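Local atomic coordinates of CRISPR-associated protein, Cse1 family (Acidimicrobium ferrooxidans, PDB entry 4H3T), a protein that is a Cse1-family protein that, as in type I-E relatives, probably serves the CRISPR Cascade complex in recognising invading DNA. Residues A[395-407]-A[470-484]. The protein carries 1 engineered substitution. Numbering follows the deposited sequence.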
loop_
_atom_site.group_PDB
_atom_site.type_symbol
_atom_site.label_atom_id
_atom_site.label_comp_id
_atom_site.label_asym_id
_atom_site.label_seq_id
_atom_site.Cartn_x
_atom_site.Cartn_y
_atom_site.Cartn_z
ATOM N N ASP A 395 13.051 11.836 19.939
ATOM C CA ASP A 395 13.334 10.817 20.969
ATOM C C ASP A 395 13.099 9.452 20.330
ATOM O O ASP A 395 11.966 8.951 20.314
ATOM C CB ASP A 395 12.446 10.998 22.216
ATOM C CG ASP A 395 12.778 10.059 23.366
ATOM O OD1 ASP A 395 13.460 9.004 23.120
ATOM O OD2 ASP A 395 12.415 10.390 24.518
ATOM N N PRO A 396 14.169 8.810 19.863
ATOM C CA PRO A 396 14.012 7.553 19.128
ATOM C C PRO A 396 13.863 6.284 19.964
ATOM O O PRO A 396 13.899 5.224 19.361
ATOM C CB PRO A 396 15.294 7.513 18.293
ATOM C CG PRO A 396 16.279 8.119 19.137
ATOM C CD PRO A 396 15.583 9.245 19.852
ATOM N N ALA A 397 13.694 6.346 21.295
ATOM C CA ALA A 397 13.634 5.131 22.134
ATOM C C ALA A 397 12.470 4.175 21.756
ATOM O O ALA A 397 12.663 2.975 21.670
ATOM C CB ALA A 397 13.539 5.519 23.610
ATOM N N ALA A 398 11.289 4.685 21.515
ATOM C CA ALA A 398 10.132 3.865 21.146
ATOM C C ALA A 398 10.345 3.120 19.789
ATOM O O ALA A 398 10.126 1.907 19.699
ATOM C CB ALA A 398 8.898 4.699 21.114
ATOM N N ALA A 399 10.858 3.829 18.782
ATOM C CA ALA A 399 11.175 3.224 17.488
ATOM C C ALA A 399 12.294 2.168 17.647
ATOM O O ALA A 399 12.210 1.063 17.104
ATOM C CB ALA A 399 11.601 4.295 16.509
ATOM N N THR A 400 13.292 2.477 18.467
ATOM C CA THR A 400 14.419 1.569 18.697
ATOM C C THR A 400 13.948 0.241 19.334
ATOM O O THR A 400 14.366 -0.839 18.872
ATOM C CB THR A 400 15.498 2.255 19.547
ATOM O OG1 THR A 400 15.935 3.402 18.814
ATOM C CG2 THR A 400 16.724 1.338 19.841
ATOM N N VAL A 401 13.093 0.298 20.365
ATOM C CA VAL A 401 12.593 -0.954 20.969
ATOM C C VAL A 401 11.715 -1.700 19.940
ATOM O O VAL A 401 11.772 -2.946 19.854
ATOM C CB VAL A 401 11.869 -0.754 22.341
ATOM C CG1 VAL A 401 10.532 -0.040 22.209
ATOM C CG2 VAL A 401 11.686 -2.082 23.055
ATOM N N ALA A 402 10.884 -0.966 19.166
ATOM C CA ALA A 402 10.051 -1.640 18.136
ATOM C C ALA A 402 10.917 -2.380 17.089
ATOM O O ALA A 402 10.632 -3.523 16.766
ATOM C CB ALA A 402 9.165 -0.664 17.440
ATOM N N ILE A 403 11.936 -1.710 16.544
ATOM C CA ILE A 403 12.855 -2.320 15.562
ATOM C C ILE A 403 13.657 -3.465 16.213
ATOM O O ILE A 403 13.788 -4.538 15.625
ATOM C CB ILE A 403 13.794 -1.235 14.962
ATOM C CG1 ILE A 403 12.970 -0.222 14.099
ATOM C CG2 ILE A 403 14.909 -1.861 14.137
ATOM C CD1 ILE A 403 12.377 -0.779 12.793
ATOM N N ASP A 404 14.176 -3.245 17.415
ATOM C CA ASP A 404 14.956 -4.265 18.112
ATOM C C ASP A 404 14.139 -5.518 18.401
ATOM O O ASP A 404 14.698 -6.611 18.477
ATOM C CB ASP A 404 15.548 -3.748 19.404
ATOM C CG ASP A 404 16.650 -2.744 19.232
ATOM O OD1 ASP A 404 17.087 -2.540 18.090
ATOM O OD2 ASP A 404 17.048 -2.129 20.244
ATOM N N ALA A 405 12.860 -5.348 18.646
ATOM C CA ALA A 405 11.937 -6.466 18.919
ATOM C C ALA A 405 11.758 -7.323 17.675
ATOM O O ALA A 405 11.652 -8.552 17.777
ATOM C CB ALA A 405 10.589 -5.944 19.402
ATOM N N VAL A 406 11.732 -6.685 16.507
ATOM C CA VAL A 406 11.664 -7.385 15.222
ATOM C C VAL A 406 12.981 -8.189 15.030
ATOM O O VAL A 406 12.951 -9.342 14.660
ATOM C CB VAL A 406 11.412 -6.411 14.024
ATOM C CG1 VAL A 406 11.478 -7.165 12.700
ATOM C CG2 VAL A 406 10.063 -5.748 14.163
ATOM N N THR A 407 14.123 -7.557 15.306
ATOM C CA THR A 407 15.450 -8.212 15.205
ATOM C C THR A 407 15.544 -9.444 16.128
ATOM O O THR A 407 16.090 -10.472 15.722
ATOM C CB THR A 407 16.571 -7.245 15.559
ATOM O OG1 THR A 407 16.462 -6.110 14.692
ATOM C CG2 THR A 407 17.963 -7.893 15.427
ATOM N N PHE A 470 2.207 -5.737 21.290
ATOM C CA PHE A 470 3.401 -5.115 21.853
ATOM C C PHE A 470 3.613 -3.707 21.250
ATOM O O PHE A 470 3.813 -2.742 21.980
ATOM C CB PHE A 470 4.646 -6.040 21.583
ATOM C CG PHE A 470 5.984 -5.351 21.477
ATOM C CD1 PHE A 470 6.741 -5.086 22.610
ATOM C CD2 PHE A 470 6.467 -4.923 20.242
ATOM C CE1 PHE A 470 7.935 -4.356 22.511
ATOM C CE2 PHE A 470 7.633 -4.196 20.144
ATOM C CZ PHE A 470 8.381 -3.928 21.271
ATOM N N LEU A 471 3.520 -3.593 19.911
ATOM C CA LEU A 471 3.734 -2.331 19.234
ATOM C C LEU A 471 2.684 -1.278 19.659
ATOM O O LEU A 471 3.047 -0.143 20.019
ATOM C CB LEU A 471 3.700 -2.546 17.701
ATOM C CG LEU A 471 3.823 -1.270 16.833
ATOM C CD1 LEU A 471 5.177 -0.638 17.028
ATOM C CD2 LEU A 471 3.705 -1.534 15.372
ATOM N N THR A 472 1.395 -1.676 19.703
ATOM C CA THR A 472 0.307 -0.775 20.167
ATOM C C THR A 472 0.574 -0.296 21.594
ATOM O O THR A 472 0.348 0.887 21.891
ATOM C CB THR A 472 -1.091 -1.468 20.037
ATOM O OG1 THR A 472 -1.345 -1.610 18.626
ATOM C CG2 THR A 472 -2.198 -0.665 20.647
ATOM N N GLY A 473 1.073 -1.184 22.448
ATOM C CA GLY A 473 1.340 -0.849 23.873
ATOM C C GLY A 473 2.430 0.191 24.088
ATOM O O GLY A 473 2.431 0.875 25.111
ATOM N N LEU A 474 3.273 0.448 23.068
ATOM C CA LEU A 474 4.360 1.430 23.202
ATOM C C LEU A 474 3.825 2.867 23.225
ATOM O O LEU A 474 4.506 3.742 23.720
ATOM C CB LEU A 474 5.408 1.300 22.109
ATOM C CG LEU A 474 6.107 -0.013 21.993
ATOM C CD1 LEU A 474 7.165 0.041 20.886
ATOM C CD2 LEU A 474 6.752 -0.446 23.302
ATOM N N ALA A 475 2.587 3.076 22.838
ATOM C CA ALA A 475 1.955 4.389 22.870
ATOM C C ALA A 475 1.873 5.015 24.273
ATOM O O ALA A 475 1.862 6.252 24.393
ATOM C CB ALA A 475 0.546 4.288 22.328
ATOM N N ASN A 476 1.703 4.201 25.323
ATOM C CA ASN A 476 1.483 4.762 26.657
ATOM C C ASN A 476 2.537 4.367 27.695
ATOM O O ASN A 476 2.215 4.307 28.880
ATOM C CB ASN A 476 0.136 4.268 27.161
ATOM C CG ASN A 476 -1.023 4.572 26.280
ATOM O OD1 ASN A 476 -1.785 3.667 25.947
ATOM N ND2 ASN A 476 -1.212 5.838 25.926
ATOM N N ILE A 477 3.759 4.130 27.282
ATOM C CA ILE A 477 4.831 3.685 28.181
ATOM C C ILE A 477 5.983 4.696 28.216
ATOM O O ILE A 477 6.483 5.123 27.170
ATOM C CB ILE A 477 5.375 2.282 27.752
ATOM C CG1 ILE A 477 4.269 1.226 27.862
ATOM C CG2 ILE A 477 6.603 1.878 28.656
ATOM C CD1 ILE A 477 4.664 -0.139 27.205
ATOM N N ASP A 478 6.425 4.997 29.396
ATOM C CA ASP A 478 7.544 5.907 29.689
ATOM C C ASP A 478 8.810 5.056 29.768
ATOM O O ASP A 478 9.655 5.170 28.892
ATOM C CB ASP A 478 7.236 6.687 30.980
ATOM C CG ASP A 478 8.328 7.643 31.499
ATOM O OD1 ASP A 478 8.293 7.988 32.741
ATOM O OD2 ASP A 478 9.190 8.073 30.674
ATOM N N ASP A 479 8.864 4.100 30.673
ATOM C CA ASP A 479 10.023 3.194 30.788
ATOM C C ASP A 479 9.920 2.018 29.815
ATOM O O ASP A 479 9.352 0.976 30.130
ATOM C CB ASP A 479 10.206 2.662 32.228
ATOM C CG ASP A 479 11.522 1.871 32.425
ATOM O OD1 ASP A 479 12.247 1.626 31.401
ATOM O OD2 ASP A 479 11.834 1.509 33.592
ATOM N N LEU A 480 10.603 2.151 28.685
ATOM C CA LEU A 480 10.566 1.184 27.599
ATOM C C LEU A 480 11.424 -0.062 27.881
ATOM O O LEU A 480 11.395 -0.987 27.091
ATOM C CB LEU A 480 10.983 1.853 26.273
ATOM C CG LEU A 480 10.037 2.975 25.833
ATOM C CD1 LEU A 480 10.751 3.963 24.976
ATOM C CD2 LEU A 480 8.802 2.437 25.133
ATOM N N GLU A 481 12.122 -0.140 29.014
ATOM C CA GLU A 481 12.862 -1.359 29.349
ATOM C C GLU A 481 11.882 -2.521 29.704
ATOM O O GLU A 481 12.200 -3.681 29.519
ATOM C CB GLU A 481 13.852 -1.117 30.529
ATOM C CG GLU A 481 15.235 -1.673 30.228
ATOM C CD GLU A 481 16.153 -0.658 29.567
ATOM O OE1 GLU A 481 17.116 -0.212 30.237
ATOM O OE2 GLU A 481 15.861 -0.243 28.419
ATOM N N ARG A 482 10.688 -2.199 30.189
ATOM C CA ARG A 482 9.682 -3.195 30.571
ATOM C C ARG A 482 9.126 -3.924 29.344
ATOM O O ARG A 482 9.276 -5.137 29.282
ATOM C CB ARG A 482 8.589 -2.494 31.376
ATOM C CG ARG A 482 7.588 -3.395 32.044
ATOM C CD ARG A 482 6.677 -2.530 32.908
ATOM N NE ARG A 482 7.416 -1.741 33.913
ATOM C CZ ARG A 482 7.732 -2.143 35.145
ATOM N NH1 ARG A 482 7.378 -3.353 35.574
ATOM N NH2 ARG A 482 8.402 -1.337 35.961
ATOM N N PRO A 483 8.585 -3.256 28.306
ATOM C CA PRO A 483 8.097 -4.019 27.151
ATOM C C PRO A 483 9.226 -4.787 26.419
ATOM O O PRO A 483 8.978 -5.829 25.823
ATOM C CB PRO A 483 7.443 -2.946 26.285
ATOM C CG PRO A 483 8.045 -1.638 26.728
ATOM C CD PRO A 483 8.238 -1.827 28.172
ATOM N N ARG A 484 10.464 -4.285 26.500
ATOM C CA ARG A 484 11.666 -4.939 25.942
ATOM C C ARG A 484 11.843 -6.300 26.654
ATOM O O ARG A 484 11.887 -7.334 25.991
ATOM C CB ARG A 484 12.886 -4.006 26.150
ATOM C CG ARG A 484 14.178 -4.445 25.514
ATOM C CD ARG A 484 15.269 -3.379 25.702
ATOM N NE ARG A 484 15.250 -2.304 24.688
ATOM C CZ ARG A 484 15.825 -2.345 23.491
ATOM N NH1 ARG A 484 16.476 -3.427 23.094
ATOM N NH2 ARG A 484 15.795 -1.289 22.702
#
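Val-401 meets Leu-474 tip to tip at one end of the C-terminal four-helix bundle characteristic of Cse1 proteins, where the first turns of helix 397-415 pack against the end of helix 445-473, the start of helix 481-504 and the loop joining them. The two branches of Val-401 serve different neighbours. A chi1 of 70° puts Val-401 CG1 between the backbone N and the carbonyl carbon, where it meets Leu-474 CD1 at 3.6 Å. The other branch faces helix 481-504: Val-401 CG2 touches Arg-484 CB at 3.8 Å and lies over one face of the guanidinium, the two side chains sliding past each other in opposite directions. One turn before Val-401, Ala-397 CB is pressed by Leu-480 CD1 at 3.5 Å, tighter than a usual carbon contact. Toward helix 445-473, the small residues Ala-402 and Ala-405 let that helix come close. Ala-402 CB touches both Leu-471 CD1 and Leu-474 CD1, while the Phe-470 ring turns an edge to Val-401 O, with Phe-470 CZ 3.8 Å from that oxygen. Ala-405 CB meets the same ring obliquely, 3.5 Å from Phe-470 CE2. Trp-487, further along helix 481-504, also meets this ring and donates from NE1 to Ala-405 O.

The polar link is a salt bridge between two partly exposed residues. The Arg-484 side chain runs extended through chi2, then bends at chi3 (-85°), bringing the guanidinium across to Asp-404. Its NH1 also donates to Phe-532 O, its strongest polar partner, which ties in helix 511-532. Carboxylate and guanidinium planes stand 67° apart, and a single oxygen takes both bonds: Asp-404 OD2, on its anti side, receives Arg-484 NH2 at 2.9 Å and Arg-484 NH1 at 3.2 Å from opposite faces of the carboxylate plane.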